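Local coordinates for protein LP04448p (Drosophila melanogaster, PDB 4QMH) that belongs to the XMAP215 family, which drives microtubule polymerization through an array of TOG domains, and probably binds tubulin through domains such as this fourth one, at residues R11-P16 with K52-D57; I80-A85 with I122-E127; D161-L166 with L203-H208; M179-Y184 with D219-A224. One frame throughout, in Å; residues are numbered along the deposited sequence.

Interaction 1 of 4, residues R11-P16 with K52-D57; sequences RVDIAP and KPSIGD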
loop_
_atom_site.group_PDB
_atom_site.type_symbol
_atom_site.label_atom_id
_atom_site.label_comp_id
_atom_site.label_asym_id
_atom_site.label_seq_id
_atom_site.Cartn_x
_atom_site.Cartn_y
_atom_site.Cartn_z
ATOM N N ARG A 11 -26.031 -7.209 -0.451
ATOM C CA ARG A 11 -25.148 -6.154 0.015
ATOM C C ARG A 11 -25.909 -4.856 0.211
ATOM O O ARG A 11 -26.702 -4.448 -0.643
ATOM C CB ARG A 11 -23.973 -5.953 -0.953
ATOM C CG ARG A 11 -23.060 -7.173 -1.051
ATOM C CD ARG A 11 -21.886 -6.972 -2.020
ATOM N NE ARG A 11 -20.976 -8.102 -1.888
ATOM C CZ ARG A 11 -20.067 -8.214 -0.921
ATOM N NH1 ARG A 11 -19.920 -7.252 -0.008
ATOM N NH2 ARG A 11 -19.310 -9.294 -0.863
ATOM N N VAL A 12 -25.666 -4.218 1.351
ATOM C CA VAL A 12 -26.315 -2.954 1.677
ATOM C C VAL A 12 -25.557 -1.798 1.032
ATOM O O VAL A 12 -24.334 -1.735 1.109
ATOM C CB VAL A 12 -26.351 -2.741 3.204
ATOM C CG1 VAL A 12 -26.928 -1.368 3.551
ATOM C CG2 VAL A 12 -27.141 -3.856 3.888
ATOM N N ASP A 13 -26.284 -0.882 0.399
ATOM C CA ASP A 13 -25.674 0.347 -0.079
ATOM C C ASP A 13 -25.666 1.351 1.073
ATOM O O ASP A 13 -26.719 1.855 1.458
ATOM C CB ASP A 13 -26.455 0.905 -1.271
ATOM C CG ASP A 13 -25.841 2.173 -1.831
ATOM O OD1 ASP A 13 -24.716 2.533 -1.421
ATOM O OD2 ASP A 13 -26.487 2.811 -2.690
ATOM N N ILE A 14 -24.492 1.630 1.632
ATOM C CA ILE A 14 -24.412 2.573 2.753
ATOM C C ILE A 14 -24.172 4.015 2.313
ATOM O O ILE A 14 -24.079 4.913 3.146
ATOM C CB ILE A 14 -23.348 2.175 3.805
ATOM C CG1 ILE A 14 -21.946 2.176 3.193
ATOM C CG2 ILE A 14 -23.701 0.837 4.445
ATOM C CD1 ILE A 14 -20.834 2.081 4.235
ATOM N N ALA A 15 -24.065 4.245 1.009
ATOM C CA ALA A 15 -23.839 5.606 0.524
ATOM C C ALA A 15 -24.808 6.634 1.124
ATOM O O ALA A 15 -24.381 7.709 1.522
ATOM C CB ALA A 15 -23.858 5.664 -0.996
ATOM N N PRO A 16 -26.113 6.315 1.176
ATOM C CA PRO A 16 -27.048 7.293 1.746
ATOM C C PRO A 16 -26.740 7.666 3.200
ATOM O O PRO A 16 -27.158 8.735 3.647
ATOM C CB PRO A 16 -28.395 6.570 1.664
ATOM C CG PRO A 16 -28.252 5.675 0.485
ATOM C CD PRO A 16 -26.826 5.183 0.555
ATOM N N LYS A 52 -22.130 -2.606 -0.561
ATOM C CA LYS A 52 -21.775 -2.351 -1.948
ATOM C C LYS A 52 -20.555 -1.433 -1.973
ATOM O O LYS A 52 -20.193 -0.849 -0.957
ATOM C CB LYS A 52 -22.949 -1.680 -2.668
ATOM C CG LYS A 52 -24.237 -2.465 -2.621
ATOM C CD LYS A 52 -25.225 -1.924 -3.644
ATOM C CE LYS A 52 -26.583 -2.610 -3.521
ATOM N NZ LYS A 52 -26.492 -4.088 -3.665
ATOM N N PRO A 53 -19.906 -1.302 -3.137
ATOM C CA PRO A 53 -18.715 -0.448 -3.226
ATOM C C PRO A 53 -19.021 1.049 -3.213
ATOM O O PRO A 53 -18.111 1.862 -3.085
ATOM C CB PRO A 53 -18.114 -0.825 -4.590
ATOM C CG PRO A 53 -18.741 -2.120 -4.964
ATOM C CD PRO A 53 -20.105 -2.097 -4.362
ATOM N N SER A 54 -20.290 1.407 -3.362
ATOM C CA SER A 54 -20.698 2.808 -3.401
ATOM C C SER A 54 -20.757 3.397 -1.991
ATOM O O SER A 54 -21.641 3.049 -1.199
ATOM C CB SER A 54 -22.064 2.928 -4.080
ATOM O OG SER A 54 -22.995 1.996 -3.549
ATOM N N ILE A 55 -19.821 4.286 -1.676
ATOM C CA ILE A 55 -19.766 4.863 -0.334
ATOM C C ILE A 55 -19.725 6.389 -0.360
ATOM O O ILE A 55 -19.166 7.027 0.529
ATOM C CB ILE A 55 -18.579 4.274 0.484
ATOM C CG1 ILE A 55 -17.258 4.416 -0.286
ATOM C CG2 ILE A 55 -18.864 2.812 0.830
ATOM C CD1 ILE A 55 -16.037 3.923 0.484
ATOM N N GLY A 56 -20.356 6.976 -1.372
ATOM C CA GLY A 56 -20.421 8.422 -1.464
ATOM C C GLY A 56 -19.019 8.997 -1.538
ATOM O O GLY A 56 -18.198 8.531 -2.333
ATOM N N ASP A 57 -18.735 9.999 -0.707
ATOM C CA ASP A 57 -17.415 10.616 -0.672
ATOM C C ASP A 57 -16.559 10.109 0.493
ATOM O O ASP A 57 -15.627 10.785 0.930
ATOM C CB ASP A 57 -17.545 12.147 -0.590
ATOM C CG ASP A 57 -18.267 12.746 -1.792
ATOM O OD1 ASP A 57 -18.086 12.232 -2.904
ATOM O OD2 ASP A 57 -19.020 13.726 -1.614
HETATM O O HOH W 1 -27.463 -6.664 -3.031
HETATM O O HOH W 2 -22.251 0.656 0.050
#

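Interaction 2 of 4, residues I80-A85 with I122-E127; sequences ICEQLA and INSFGE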
loop_
_atom_site.group_PDB
_atom_site.type_symbol
_atom_site.label_atom_id
_atom_site.label_comp_id
_atom_site.label_asym_id
_atom_site.label_seq_id
_atom_site.Cartn_x
_atom_site.Cartn_y
_atom_site.Cartn_z
ATOM N N ILE A 80 -10.775 0.904 10.868
ATOM C CA ILE A 80 -11.993 1.071 10.071
ATOM C C ILE A 80 -11.815 0.636 8.622
ATOM O O ILE A 80 -12.712 0.027 8.032
ATOM C CB ILE A 80 -12.505 2.517 10.125
ATOM C CG1 ILE A 80 -13.114 2.797 11.499
ATOM C CG2 ILE A 80 -13.544 2.752 9.036
ATOM C CD1 ILE A 80 -13.363 4.264 11.761
ATOM N N CYS A 81 -10.655 0.928 8.042
ATOM C CA CYS A 81 -10.413 0.524 6.664
ATOM C C CYS A 81 -10.353 -0.993 6.539
ATOM O O CYS A 81 -10.787 -1.545 5.539
ATOM C CB CYS A 81 -9.139 1.166 6.109
ATOM S SG CYS A 81 -9.318 2.922 5.812
ATOM N N GLU A 82 -9.830 -1.668 7.555
ATOM C CA GLU A 82 -9.799 -3.125 7.518
ATOM C C GLU A 82 -11.227 -3.655 7.583
ATOM O O GLU A 82 -11.593 -4.557 6.827
ATOM C CB GLU A 82 -8.939 -3.712 8.641
ATOM C CG GLU A 82 -8.482 -5.135 8.346
ATOM C CD GLU A 82 -7.490 -5.665 9.361
ATOM O OE1 GLU A 82 -6.697 -4.866 9.903
ATOM O OE2 GLU A 82 -7.507 -6.888 9.617
ATOM N N GLN A 83 -12.031 -3.056 8.459
ATOM C CA GLN A 83 -13.449 -3.391 8.582
ATOM C C GLN A 83 -14.168 -3.154 7.247
ATOM O O GLN A 83 -15.002 -3.959 6.817
ATOM C CB GLN A 83 -14.070 -2.553 9.703
ATOM C CG GLN A 83 -15.568 -2.698 9.886
ATOM C CD GLN A 83 -16.132 -1.694 10.883
ATOM O OE1 GLN A 83 -15.446 -0.761 11.309
ATOM N NE2 GLN A 83 -17.384 -1.888 11.264
ATOM N N LEU A 84 -13.830 -2.055 6.582
ATOM C CA LEU A 84 -14.461 -1.724 5.317
ATOM C C LEU A 84 -14.114 -2.772 4.260
ATOM O O LEU A 84 -14.967 -3.194 3.466
ATOM C CB LEU A 84 -14.024 -0.319 4.864
ATOM C CG LEU A 84 -14.793 0.334 3.714
ATOM C CD1 LEU A 84 -16.178 0.818 4.158
ATOM C CD2 LEU A 84 -13.988 1.495 3.158
ATOM N N ALA A 85 -12.859 -3.211 4.249
ATOM C CA ALA A 85 -12.435 -4.208 3.270
ATOM C C ALA A 85 -13.248 -5.483 3.432
ATOM O O ALA A 85 -13.744 -6.049 2.460
ATOM C CB ALA A 85 -10.953 -4.512 3.425
ATOM N N ILE A 122 -3.173 -3.371 3.904
ATOM C CA ILE A 122 -2.687 -3.590 2.562
ATOM C C ILE A 122 -3.000 -5.009 2.123
ATOM O O ILE A 122 -3.571 -5.222 1.063
ATOM C CB ILE A 122 -1.171 -3.326 2.446
ATOM C CG1 ILE A 122 -0.893 -1.826 2.619
ATOM C CG2 ILE A 122 -0.672 -3.808 1.088
ATOM C CD1 ILE A 122 0.589 -1.459 2.807
ATOM N N ASN A 123 -2.644 -5.978 2.956
ATOM C CA ASN A 123 -2.828 -7.370 2.565
ATOM C C ASN A 123 -4.298 -7.789 2.525
ATOM O O ASN A 123 -4.675 -8.645 1.730
ATOM C CB ASN A 123 -1.979 -8.296 3.439
ATOM C CG ASN A 123 -0.500 -8.192 3.112
ATOM O OD1 ASN A 123 -0.127 -7.998 1.954
ATOM N ND2 ASN A 123 0.346 -8.294 4.128
ATOM N N SER A 124 -5.123 -7.172 3.366
ATOM C CA SER A 124 -6.560 -7.419 3.290
ATOM C C SER A 124 -7.148 -6.915 1.981
ATOM O O SER A 124 -7.902 -7.634 1.311
ATOM C CB SER A 124 -7.305 -6.798 4.467
ATOM O OG SER A 124 -8.694 -7.072 4.331
ATOM N N PHE A 125 -6.818 -5.680 1.607
ATOM C CA PHE A 125 -7.272 -5.156 0.332
ATOM C C PHE A 125 -6.720 -5.998 -0.813
ATOM O O PHE A 125 -7.419 -6.261 -1.789
ATOM C CB PHE A 125 -6.870 -3.685 0.164
ATOM C CG PHE A 125 -7.858 -2.713 0.765
ATOM C CD1 PHE A 125 -7.986 -2.585 2.143
ATOM C CD2 PHE A 125 -8.668 -1.939 -0.057
ATOM C CE1 PHE A 125 -8.904 -1.694 2.688
ATOM C CE2 PHE A 125 -9.584 -1.046 0.481
ATOM C CZ PHE A 125 -9.700 -0.929 1.857
ATOM N N GLY A 126 -5.469 -6.430 -0.690
ATOM C CA GLY A 126 -4.849 -7.212 -1.751
ATOM C C GLY A 126 -5.567 -8.529 -1.987
ATOM O O GLY A 126 -5.894 -8.887 -3.120
ATOM N N GLU A 127 -5.819 -9.249 -0.906
ATOM C CA GLU A 127 -6.513 -10.528 -0.980
ATOM C C GLU A 127 -7.943 -10.403 -1.496
ATOM O O GLU A 127 -8.397 -11.220 -2.294
ATOM C CB GLU A 127 -6.531 -11.194 0.391
ATOM C CG GLU A 127 -5.147 -11.527 0.946
ATOM C CD GLU A 127 -4.348 -12.456 0.045
ATOM O OE1 GLU A 127 -4.935 -13.053 -0.883
ATOM O OE2 GLU A 127 -3.125 -12.590 0.270
#

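Interaction 3 of 4, residues D161-L166 with L203-H208; sequences DKLPGL and LGIMIH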
loop_
_atom_site.group_PDB
_atom_site.type_symbol
_atom_site.label_atom_id
_atom_site.label_comp_id
_atom_site.label_asym_id
_atom_site.label_seq_id
_atom_site.Cartn_x
_atom_site.Cartn_y
_atom_site.Cartn_z
ATOM N N ASP A 161 8.301 -10.177 -0.608
ATOM C CA ASP A 161 7.400 -11.238 -0.194
ATOM C C ASP A 161 6.321 -11.499 -1.247
ATOM O O ASP A 161 6.000 -12.647 -1.531
ATOM C CB ASP A 161 6.766 -10.876 1.155
ATOM C CG ASP A 161 5.848 -11.962 1.687
ATOM O OD1 ASP A 161 6.227 -13.150 1.621
ATOM O OD2 ASP A 161 4.746 -11.625 2.175
ATOM N N LYS A 162 5.781 -10.435 -1.839
ATOM C CA LYS A 162 4.585 -10.561 -2.669
ATOM C C LYS A 162 4.848 -10.712 -4.167
ATOM O O LYS A 162 4.158 -11.490 -4.841
ATOM C CB LYS A 162 3.643 -9.371 -2.432
ATOM C CG LYS A 162 3.104 -9.273 -1.016
ATOM C CD LYS A 162 2.188 -10.437 -0.679
ATOM C CE LYS A 162 1.634 -10.310 0.731
ATOM N NZ LYS A 162 0.791 -11.485 1.097
ATOM N N LEU A 163 5.826 -9.983 -4.702
ATOM C CA LEU A 163 6.055 -10.020 -6.154
ATOM C C LEU A 163 6.312 -11.423 -6.726
ATOM O O LEU A 163 5.818 -11.742 -7.805
ATOM C CB LEU A 163 7.188 -9.084 -6.571
ATOM C CG LEU A 163 6.859 -7.596 -6.567
ATOM C CD1 LEU A 163 8.128 -6.788 -6.845
ATOM C CD2 LEU A 163 5.784 -7.294 -7.600
ATOM N N PRO A 164 7.098 -12.253 -6.027
ATOM C CA PRO A 164 7.357 -13.557 -6.655
ATOM C C PRO A 164 6.095 -14.421 -6.819
ATOM O O PRO A 164 6.074 -15.308 -7.680
ATOM C CB PRO A 164 8.358 -14.216 -5.692
ATOM C CG PRO A 164 9.053 -13.058 -5.029
ATOM C CD PRO A 164 7.957 -12.023 -4.852
ATOM N N GLY A 165 5.053 -14.154 -6.033
ATOM C CA GLY A 165 3.850 -14.969 -6.080
ATOM C C GLY A 165 2.707 -14.384 -6.888
ATOM O O GLY A 165 1.621 -14.965 -6.959
ATOM N N LEU A 166 2.947 -13.226 -7.491
ATOM C CA LEU A 166 1.941 -12.559 -8.310
ATOM C C LEU A 166 2.174 -12.891 -9.776
ATOM O O LEU A 166 3.295 -12.775 -10.273
ATOM C CB LEU A 166 2.000 -11.038 -8.104
ATOM C CG LEU A 166 1.520 -10.508 -6.748
ATOM C CD1 LEU A 166 1.716 -9.005 -6.631
ATOM C CD2 LEU A 166 0.061 -10.886 -6.507
ATOM N N LEU A 203 15.084 -10.336 -6.720
ATOM C CA LEU A 203 14.531 -11.472 -7.453
ATOM C C LEU A 203 13.080 -11.225 -7.845
ATOM O O LEU A 203 12.682 -11.472 -8.985
ATOM C CB LEU A 203 14.652 -12.767 -6.641
ATOM C CG LEU A 203 14.041 -13.998 -7.312
ATOM C CD1 LEU A 203 14.744 -14.287 -8.637
ATOM C CD2 LEU A 203 14.119 -15.202 -6.374
ATOM N N GLY A 204 12.285 -10.740 -6.899
ATOM C CA GLY A 204 10.898 -10.420 -7.179
ATOM C C GLY A 204 10.713 -9.436 -8.319
ATOM O O GLY A 204 9.849 -9.628 -9.162
ATOM N N ILE A 205 11.491 -8.353 -8.321
ATOM C CA ILE A 205 11.463 -7.388 -9.416
ATOM C C ILE A 205 11.844 -8.066 -10.726
ATOM O O ILE A 205 11.175 -7.901 -11.748
ATOM C CB ILE A 205 12.434 -6.202 -9.151
ATOM C CG1 ILE A 205 12.059 -5.475 -7.847
ATOM C CG2 ILE A 205 12.482 -5.253 -10.351
ATOM C CD1 ILE A 205 10.879 -4.546 -7.962
ATOM N N MET A 206 12.915 -8.850 -10.700
ATOM C CA MET A 206 13.378 -9.504 -11.923
ATOM C C MET A 206 12.387 -10.524 -12.478
ATOM O O MET A 206 12.339 -10.742 -13.684
ATOM C CB MET A 206 14.725 -10.174 -11.685
ATOM C CG MET A 206 15.437 -10.556 -12.973
ATOM S SD MET A 206 17.038 -11.292 -12.655
ATOM C CE MET A 206 17.959 -9.843 -12.150
ATOM N N ILE A 207 11.617 -11.165 -11.603
ATOM C CA ILE A 207 10.607 -12.115 -12.060
ATOM C C ILE A 207 9.625 -11.428 -13.011
ATOM O O ILE A 207 9.126 -12.046 -13.958
ATOM C CB ILE A 207 9.870 -12.769 -10.874
ATOM C CG1 ILE A 207 10.737 -13.874 -10.277
ATOM C CG2 ILE A 207 8.499 -13.300 -11.297
ATOM C CD1 ILE A 207 10.236 -14.384 -8.944
ATOM N N HIS A 208 9.385 -10.140 -12.788
ATOM C CA HIS A 208 8.467 -9.378 -13.632
ATOM C C HIS A 208 9.119 -8.625 -14.792
ATOM O O HIS A 208 8.507 -8.467 -15.846
ATOM C CB HIS A 208 7.619 -8.435 -12.768
ATOM C CG HIS A 208 6.691 -9.164 -11.854
ATOM N ND1 HIS A 208 5.405 -9.500 -12.217
ATOM C CD2 HIS A 208 6.879 -9.680 -10.615
ATOM C CE1 HIS A 208 4.833 -10.172 -11.235
ATOM N NE2 HIS A 208 5.704 -10.287 -10.247
#

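Interaction 4 of 4, residues M179-Y184 with D219-A224; sequences MVPHLY and DKQKPA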
loop_
_atom_site.group_PDB
_atom_site.type_symbol
_atom_site.label_atom_id
_atom_site.label_comp_id
_atom_site.label_asym_id
_atom_site.label_seq_id
_atom_site.Cartn_x
_atom_site.Cartn_y
_atom_site.Cartn_z
ATOM N N MET A 179 10.077 1.451 -9.939
ATOM C CA MET A 179 10.724 1.111 -8.671
ATOM C C MET A 179 12.222 0.915 -8.845
ATOM O O MET A 179 12.981 0.944 -7.880
ATOM C CB MET A 179 10.124 -0.162 -8.090
ATOM C CG MET A 179 8.621 -0.086 -7.893
ATOM S SD MET A 179 7.993 -1.682 -7.369
ATOM C CE MET A 179 6.244 -1.322 -7.543
ATOM N N VAL A 180 12.650 0.698 -10.079
ATOM C CA VAL A 180 14.037 0.288 -10.310
ATOM C C VAL A 180 15.105 1.304 -9.840
ATOM O O VAL A 180 16.106 0.920 -9.232
ATOM C CB VAL A 180 14.263 -0.139 -11.775
ATOM C CG1 VAL A 180 15.754 -0.313 -12.054
ATOM C CG2 VAL A 180 13.511 -1.432 -12.079
ATOM N N PRO A 181 14.899 2.603 -10.097
ATOM C CA PRO A 181 15.902 3.542 -9.570
ATOM C C PRO A 181 16.018 3.473 -8.055
ATOM O O PRO A 181 17.110 3.653 -7.501
ATOM C CB PRO A 181 15.358 4.909 -10.000
ATOM C CG PRO A 181 14.540 4.618 -11.216
ATOM C CD PRO A 181 13.909 3.274 -10.955
ATOM N N HIS A 182 14.908 3.205 -7.380
ATOM C CA HIS A 182 14.929 3.162 -5.920
ATOM C C HIS A 182 15.580 1.863 -5.474
ATOM O O HIS A 182 16.330 1.841 -4.510
ATOM C CB HIS A 182 13.521 3.310 -5.363
ATOM C CG HIS A 182 12.806 4.504 -5.905
ATOM N ND1 HIS A 182 13.180 5.793 -5.594
ATOM C CD2 HIS A 182 11.766 4.608 -6.764
ATOM C CE1 HIS A 182 12.388 6.641 -6.228
ATOM N NE2 HIS A 182 11.522 5.949 -6.944
ATOM N N LEU A 183 15.323 0.783 -6.202
ATOM C CA LEU A 183 15.977 -0.477 -5.892
ATOM C C LEU A 183 17.494 -0.297 -5.992
ATOM O O LEU A 183 18.242 -0.735 -5.116
ATOM C CB LEU A 183 15.528 -1.546 -6.879
ATOM C CG LEU A 183 16.176 -2.917 -6.693
ATOM C CD1 LEU A 183 15.682 -3.551 -5.423
ATOM C CD2 LEU A 183 15.816 -3.781 -7.888
ATOM N N TYR A 184 17.950 0.345 -7.067
ATOM C CA TYR A 184 19.389 0.473 -7.305
ATOM C C TYR A 184 20.078 1.365 -6.269
ATOM O O TYR A 184 21.248 1.164 -5.935
ATOM C CB TYR A 184 19.666 0.964 -8.729
ATOM C CG TYR A 184 19.355 -0.070 -9.795
ATOM C CD1 TYR A 184 18.992 -1.367 -9.448
ATOM C CD2 TYR A 184 19.451 0.245 -11.149
ATOM C CE1 TYR A 184 18.713 -2.319 -10.416
ATOM C CE2 TYR A 184 19.174 -0.706 -12.130
ATOM C CZ TYR A 184 18.807 -1.983 -11.748
ATOM O OH TYR A 184 18.527 -2.934 -12.705
ATOM N N ASP A 219 22.467 0.344 -17.225
ATOM C CA ASP A 219 23.327 1.054 -18.164
ATOM C C ASP A 219 22.824 2.471 -18.443
ATOM O O ASP A 219 23.613 3.409 -18.514
ATOM C CB ASP A 219 23.438 0.278 -19.477
ATOM C CG ASP A 219 24.260 -0.985 -19.339
ATOM O OD1 ASP A 219 25.119 -1.043 -18.433
ATOM O OD2 ASP A 219 24.049 -1.919 -20.141
ATOM N N LYS A 220 21.516 2.618 -18.614
ATOM C CA LYS A 220 20.945 3.916 -18.956
ATOM C C LYS A 220 20.982 4.901 -17.798
ATOM O O LYS A 220 21.316 6.077 -17.988
ATOM C CB LYS A 220 19.514 3.778 -19.472
ATOM C CG LYS A 220 18.806 5.117 -19.610
ATOM C CD LYS A 220 17.815 5.140 -20.764
ATOM C CE LYS A 220 16.588 4.293 -20.486
ATOM N NZ LYS A 220 15.542 4.453 -21.549
ATOM N N GLN A 221 20.652 4.422 -16.600
ATOM C CA GLN A 221 20.514 5.297 -15.447
ATOM C C GLN A 221 21.865 5.635 -14.809
ATOM O O GLN A 221 21.997 6.634 -14.093
ATOM C CB GLN A 221 19.545 4.674 -14.431
ATOM C CG GLN A 221 18.132 4.504 -15.011
ATOM C CD GLN A 221 17.208 3.664 -14.149
ATOM O OE1 GLN A 221 17.513 3.365 -12.995
ATOM N NE2 GLN A 221 16.066 3.279 -14.712
ATOM N N LYS A 222 22.870 4.805 -15.072
ATOM C CA LYS A 222 24.214 5.061 -14.574
ATOM C C LYS A 222 24.235 5.391 -13.085
ATOM O O LYS A 222 24.844 6.385 -12.675
ATOM C CB LYS A 222 24.858 6.210 -15.350
ATOM C CG LYS A 222 24.966 5.984 -16.845
ATOM C CD LYS A 222 25.667 7.164 -17.508
ATOM C CE LYS A 222 26.043 6.842 -18.941
ATOM N NZ LYS A 222 24.857 6.616 -19.789
ATOM N N PRO A 223 23.577 4.564 -12.256
ATOM C CA PRO A 223 23.643 4.872 -10.827
ATOM C C PRO A 223 25.050 4.604 -10.305
ATOM O O PRO A 223 25.855 3.985 -10.999
ATOM C CB PRO A 223 22.657 3.869 -10.214
ATOM C CG PRO A 223 22.728 2.702 -11.133
ATOM C CD PRO A 223 22.888 3.286 -12.510
ATOM N N ALA A 224 25.337 5.080 -9.099
ATOM C CA ALA A 224 26.591 4.785 -8.430
ATOM C C ALA A 224 26.632 3.306 -8.057
ATOM O O ALA A 224 25.585 2.655 -7.959
ATOM C CB ALA A 224 26.725 5.648 -7.179
HETATM O O HOH W 3 23.289 3.034 -6.230
#

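Interaction 1 of 4, residues R11-P16 with K52-D57
D13 and S54 make the central side-chain contact: S54 OG donates to D13 OD1 at 2.8 Å, coming from above the carboxylate plane. The same oxygen takes a second bond of 3.0 Å on its opposite face, from A15 N in its own segment, an Asx turn that leads into the 3-10 turn at A15. An alanine in place of D13 would probably leave both A15 N and S54 OG without this acceptor and set the turn free to shift. Next to it, K52 N donates to V12 O at 2.9 Å. The K52 side chain runs past D13 CB, with CD 3.9 Å from it, then bends at its last torsion (chi4 -57°) so that NZ donates to R11 O at 3.1 Å. On the inner side I14 CG1 lies 3.9 Å from I55 CG2, the chains side by side. Between the loops, a water accepts from I14 N, with K52 O and S54 O close by. Farther out, R11 is held by a salt bridge to D7. Two loops whose end-to-end directions agree to within 1°, one before helix 20-26 and one between helices 31-48 and 58-66, close one end of this all-helical TOG domain.

Interaction 2 of 4, residues I80-A85 with I122-E127
A85 and F125 sit where helices 71-88 and 112-129 come near each other, the two short segments running almost parallel at 14°, their axes 9.4 Å apart and the CA atoms of this pair at 6.0 Å. F125 contributes the largest share. Chi1 (-86°) places its CG anti to the carbonyl carbon, and the ring end then comes nearer to helix 71-88. CE1 approaches C81 O to 3.4 Å, with the oxygen at the ring edge and near its plane, while that carbonyl accepts the helical bond from A85 N. A85 CB meets the same ring carbon obliquely, 3.6 Å from CE1. Near-parallel helices of successive hairpins, with helix 96-106 between them in the chain, build the HEAT-type array of a TOG domain, and here F103 of that helix packs edge-to-face with F125. An alanine instead of F125 would probably open a gap against A85 CB and the C81 carbonyl and leave F103 without its aromatic mate. Beside the ring, S124 OG lies 3.5 Å from A85 CB. That hydroxyl is hydrogen-bonded to K128, one turn along its helix, and E82 CG passes 4.4 Å from S124 CB at the more open border.

Interaction 3 of 4, residues D161-L166 with L203-H208
L163 packs onto helix 192-209 with every part of its side chain but CG in touch. CB rests 3.8 Å from G204 O, an approach that depends on the glycine, since a CB on G204 would lie tight against both L163 and P164. CG stands beside the backbone N, anti to the carbonyl carbon (chi1 -75°), and the two methyls then part. CD1 goes to I205, meeting its CD1 at 3.7 Å. CD2 lies 4.0 Å from H208 NE2, by the imidazole. Next along the chain, P164 puts its CB 3.8 Å from I207 CD1, and its CG is 3.9 Å from G204 CA. Behind L163 and I205, I176 of helix 173-186 touches both, so the contact joins the end of helix 149-162 to the interior of the helical array. The polar part is a straight bond: H208 NE2 donates to L163 O at 2.8 Å with an angle of 161° at the hydrogen, the acceptor lying in the ring plane. L166 N reaches L163 O from the opposite face, which implies that H208, with its proton on NE2, adds a second donor to a carbonyl already used by the 3-10 turn.

Interaction 4 of 4, residues M179-Y184 with D219-A224
Y184 and P223 meet where helix 173-186 packs against the end of helix 211-221 in this HEAT-type TOG array. The buried, firmly held part of the contact is Y184. Its CG stands anti to the carbonyl carbon (chi1 -70°), and V180 CG1, one turn earlier, sits 3.4 Å above one face of the ring, offset toward the rim. At the far end of the ring the hydroxyl is hydrogen-bonded to M214 O, which fixes the tyrosine against helix 211-221, while I229 and L233 of helix 226-236 pack on it as well. P223 CG comes obliquely to Y184 CD2 at 4.1 Å. K222, the first residue beyond the helix, has a positive phi of 49° that breaks the helical path, and the proline after it turns its ring in toward the tyrosine.

The other part, where Q221 meets P181, is exposed and lies toward solvent. The Q221 chain runs extended beyond CG and crosses V180, P181 and Y184 at about a right angle, with no hydrogen bond to any of them. Across this contact the amide meets carbon: Q221 OE1 is 3.7 Å from P181 CG and 4.1 Å from Y184 CD2. Beyond P223, a water bridges the two backbones, donating to Y184 O at 2.8 Å and to A224 O at 2.9 Å.

How the interactions relate
The four contacts follow the chain from one end of the domain to the other, with interactions 1 and 4 about 43 Å apart between centres. Interaction 1 meets interaction 2 through I55 CD1 and L84 CD2, 4.2 Å apart. Interaction 2 meets interaction 3 at K162, whose CE lies 3.2 Å from N123 OD1. Interactions 3 and 4 interleave along the chain and share a core: I205 CD1 is 4.1 Å from M179 SD, and I205 also packs on L183. A sulfate about 4 Å from the L166 side chain in interaction 3 probably comes from the crystallisation liquor.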